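Fatty acid amide hydrolase (Candida albicans, PDB 6KVR) probably hydrolyses monocarboxylic acid amides to the carboxylate and ammonium. Local coordinates at residues 273-281 with 322-331. Numbering follows the deposited sequence.
Sequences TTKRISVKG and SDSTSLPMPW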
# COMPACT_ATOMS: atom_id res chain seq x y z
N THR A 273 -6.42 -2.61 -9.16
CA THR A 273 -5.27 -2.14 -8.41
C THR A 273 -5.30 -2.76 -7.02
O THR A 273 -6.37 -2.95 -6.44
CB THR A 273 -5.27 -0.60 -8.27
OG1 THR A 273 -5.71 0.01 -9.49
CG2 THR A 273 -3.85 -0.09 -7.95
N THR A 274 -4.12 -3.05 -6.47
CA THR A 274 -4.08 -3.69 -5.16
C THR A 274 -4.77 -2.82 -4.11
O THR A 274 -4.82 -1.59 -4.22
CB THR A 274 -2.65 -3.97 -4.70
OG1 THR A 274 -1.89 -2.75 -4.73
CG2 THR A 274 -1.97 -5.03 -5.59
N LYS A 275 -5.31 -3.50 -3.10
CA LYS A 275 -5.84 -2.91 -1.87
C LYS A 275 -7.18 -2.22 -2.04
O LYS A 275 -7.58 -1.43 -1.20
CB LYS A 275 -4.82 -1.96 -1.22
CG LYS A 275 -3.45 -2.62 -1.00
CD LYS A 275 -2.31 -1.68 -1.40
CE LYS A 275 -1.65 -1.02 -0.16
NZ LYS A 275 -0.87 0.25 -0.46
N ARG A 276 -7.92 -2.53 -3.10
CA ARG A 276 -9.31 -2.10 -3.19
C ARG A 276 -10.27 -3.21 -2.77
O ARG A 276 -11.22 -2.96 -2.02
CB ARG A 276 -9.62 -1.63 -4.62
CG ARG A 276 -8.71 -0.51 -5.12
CD ARG A 276 -9.29 0.23 -6.33
NE ARG A 276 -10.31 1.21 -5.97
CZ ARG A 276 -10.77 2.16 -6.78
NH1 ARG A 276 -10.30 2.32 -8.00
NH2 ARG A 276 -11.76 2.95 -6.35
N ILE A 277 -10.02 -4.44 -3.22
CA ILE A 277 -10.82 -5.60 -2.88
C ILE A 277 -10.01 -6.44 -1.90
O ILE A 277 -8.81 -6.65 -2.10
CB ILE A 277 -11.20 -6.39 -4.16
CG1 ILE A 277 -12.30 -5.65 -4.93
CG2 ILE A 277 -11.75 -7.74 -3.84
CD1 ILE A 277 -11.84 -4.46 -5.68
N SER A 278 -10.66 -6.90 -0.82
CA SER A 278 -9.94 -7.68 0.19
C SER A 278 -9.56 -9.08 -0.28
O SER A 278 -10.35 -9.78 -0.94
CB SER A 278 -10.79 -7.81 1.45
OG SER A 278 -10.09 -8.55 2.44
N VAL A 279 -8.35 -9.51 0.07
CA VAL A 279 -7.93 -10.91 -0.06
C VAL A 279 -7.84 -11.60 1.30
O VAL A 279 -7.38 -12.74 1.37
CB VAL A 279 -6.60 -11.06 -0.82
CG1 VAL A 279 -6.72 -10.51 -2.25
CG2 VAL A 279 -5.47 -10.36 -0.08
N LYS A 280 -8.28 -10.94 2.37
CA LYS A 280 -8.20 -11.53 3.70
C LYS A 280 -9.12 -12.75 3.84
O LYS A 280 -10.30 -12.70 3.48
CB LYS A 280 -8.55 -10.47 4.75
CG LYS A 280 -8.54 -10.99 6.17
CD LYS A 280 -8.93 -9.92 7.18
CE LYS A 280 -9.15 -10.52 8.57
NZ LYS A 280 -9.41 -9.41 9.52
N GLY A 281 -8.58 -13.84 4.37
CA GLY A 281 -9.40 -14.99 4.70
C GLY A 281 -9.43 -16.08 3.64
O GLY A 281 -10.44 -16.27 2.97
N SER A 322 -13.78 -4.01 7.82
CA SER A 322 -13.39 -5.29 8.41
C SER A 322 -12.00 -5.77 7.98
O SER A 322 -11.51 -6.75 8.55
CB SER A 322 -14.43 -6.38 8.08
OG SER A 322 -14.98 -6.24 6.79
N ASP A 323 -11.36 -5.11 7.02
CA ASP A 323 -10.02 -5.45 6.56
C ASP A 323 -9.23 -4.15 6.51
O ASP A 323 -9.48 -3.29 5.65
CB ASP A 323 -10.06 -6.13 5.19
CG ASP A 323 -8.68 -6.31 4.56
OD1 ASP A 323 -7.64 -6.11 5.24
OD2 ASP A 323 -8.64 -6.69 3.36
N SER A 324 -8.28 -4.01 7.44
CA SER A 324 -7.55 -2.77 7.60
C SER A 324 -6.68 -2.46 6.38
O SER A 324 -6.39 -1.28 6.11
CB SER A 324 -6.69 -2.85 8.85
OG SER A 324 -6.07 -1.60 9.09
N THR A 325 -6.26 -3.49 5.63
CA THR A 325 -5.48 -3.29 4.41
C THR A 325 -6.29 -2.62 3.30
O THR A 325 -5.72 -1.95 2.43
CB THR A 325 -4.95 -4.64 3.91
OG1 THR A 325 -4.18 -5.27 4.94
CG2 THR A 325 -4.09 -4.48 2.66
N SER A 326 -7.61 -2.80 3.31
CA SER A 326 -8.42 -2.29 2.21
C SER A 326 -8.56 -0.77 2.30
O SER A 326 -8.84 -0.22 3.37
CB SER A 326 -9.79 -2.95 2.22
OG SER A 326 -9.68 -4.29 1.77
N LEU A 327 -8.38 -0.10 1.17
CA LEU A 327 -8.38 1.35 1.11
C LEU A 327 -9.81 1.90 1.07
O LEU A 327 -10.66 1.37 0.35
CB LEU A 327 -7.63 1.85 -0.13
CG LEU A 327 -6.13 1.55 -0.28
CD1 LEU A 327 -5.61 2.16 -1.59
CD2 LEU A 327 -5.34 2.06 0.92
N PRO A 328 -10.10 2.96 1.84
CA PRO A 328 -11.40 3.64 1.70
C PRO A 328 -11.35 4.69 0.60
O PRO A 328 -11.45 5.89 0.84
CB PRO A 328 -11.60 4.25 3.09
CG PRO A 328 -10.24 4.49 3.59
CD PRO A 328 -9.35 3.41 3.02
N MSE A 329 -11.15 4.23 -0.63
CA MSE A 329 -11.19 5.13 -1.76
C MSE A 329 -12.42 4.78 -2.59
O MSE A 329 -12.55 3.67 -3.11
CB MSE A 329 -9.86 5.09 -2.52
CG MSE A 329 -9.62 4.04 -3.57
SE MSE A 329 -8.50 4.87 -4.96
CE MSE A 329 -7.02 5.55 -3.83
N PRO A 330 -13.35 5.73 -2.63
CA PRO A 330 -14.66 5.46 -3.24
C PRO A 330 -14.53 5.03 -4.69
O PRO A 330 -13.63 5.47 -5.41
CB PRO A 330 -15.38 6.82 -3.14
CG PRO A 330 -14.66 7.55 -2.01
CD PRO A 330 -13.24 7.08 -2.06
N TRP A 331 -15.45 4.16 -5.11
CA TRP A 331 -15.59 3.82 -6.52
C TRP A 331 -16.29 5.00 -7.21
O TRP A 331 -17.48 5.23 -6.99
CB TRP A 331 -16.36 2.52 -6.69
CG TRP A 331 -16.52 2.09 -8.11
CD1 TRP A 331 -17.62 2.28 -8.90
CD2 TRP A 331 -15.55 1.40 -8.92
NE1 TRP A 331 -17.39 1.76 -10.15
CE2 TRP A 331 -16.13 1.21 -10.19
CE3 TRP A 331 -14.25 0.94 -8.70
CZ2 TRP A 331 -15.46 0.57 -11.24
CZ3 TRP A 331 -13.58 0.30 -9.74
CH2 TRP A 331 -14.19 0.13 -11.00
O HOH W 1 -11.33 1.21 -3.39
O HOH W 2 -11.89 -0.46 -1.23
O HOH W 3 -7.69 -5.23 0.01
O HOH W 4 -6.66 -7.80 1.78
O HOH W 5 -12.70 -9.35 9.43
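Arg-276 lays its guanidinium between Met-329, a selenomethionine whose SE sits over the centre of one face, and the indole of Trp-331, whose CE3 lies 3.8 Å above the plane of the opposite face, toward its rim. A long, flat cation suits this slot: its faces take soft, polarisable neighbours while its N-H groups point outward. Arg-276 NH2 makes a weak hydrogen bond to Met-329 O (3.4 Å), and one water links NE to that same carbonyl. The stronger grip comes from salt bridges to Asp-552 and Glu-553 at the start of helix 552-565, which Trp-331 also touches.

Neither segment has regular secondary structure. The loop that follows strand 268-271 of the central mixed sheet here meets the loop leaving helix 303-317, and two beta turns shape the meeting: type II over 273-276, type I over 323-326. Lys-275 takes the third position of the type II turn, where phi is positive (75°); glycine is usual there, but lysine is tolerated. Its carbonyl O receives Leu-327 N at 2.8 Å, nearly straight (167° at the hydrogen). The branched Leu-327 packs its CG on Lys-275 CB at 3.9 Å. Lys-275 and Met-329 each also meet their own counterpart in the second subunit.

At the other end Asp-323, an acid with two oxygens, can serve both loops at once. OD1 accepts from Thr-325 N, an Asx turn, while Ser-278 OG donates to Asp-323 OD2 at 2.5 Å, from above the carboxylate plane. Having OG anti to the backbone N (chi1 -179°) directs this small hydroxyl at the acid, and Lys-280 N donates back to OG in an ST turn. A water joins OD2 to Val-279 N. The straight chain of Lys-280 carries NZ past Ser-322 O (3.5 Å) to a salt bridge with Asp-449 of the second subunit.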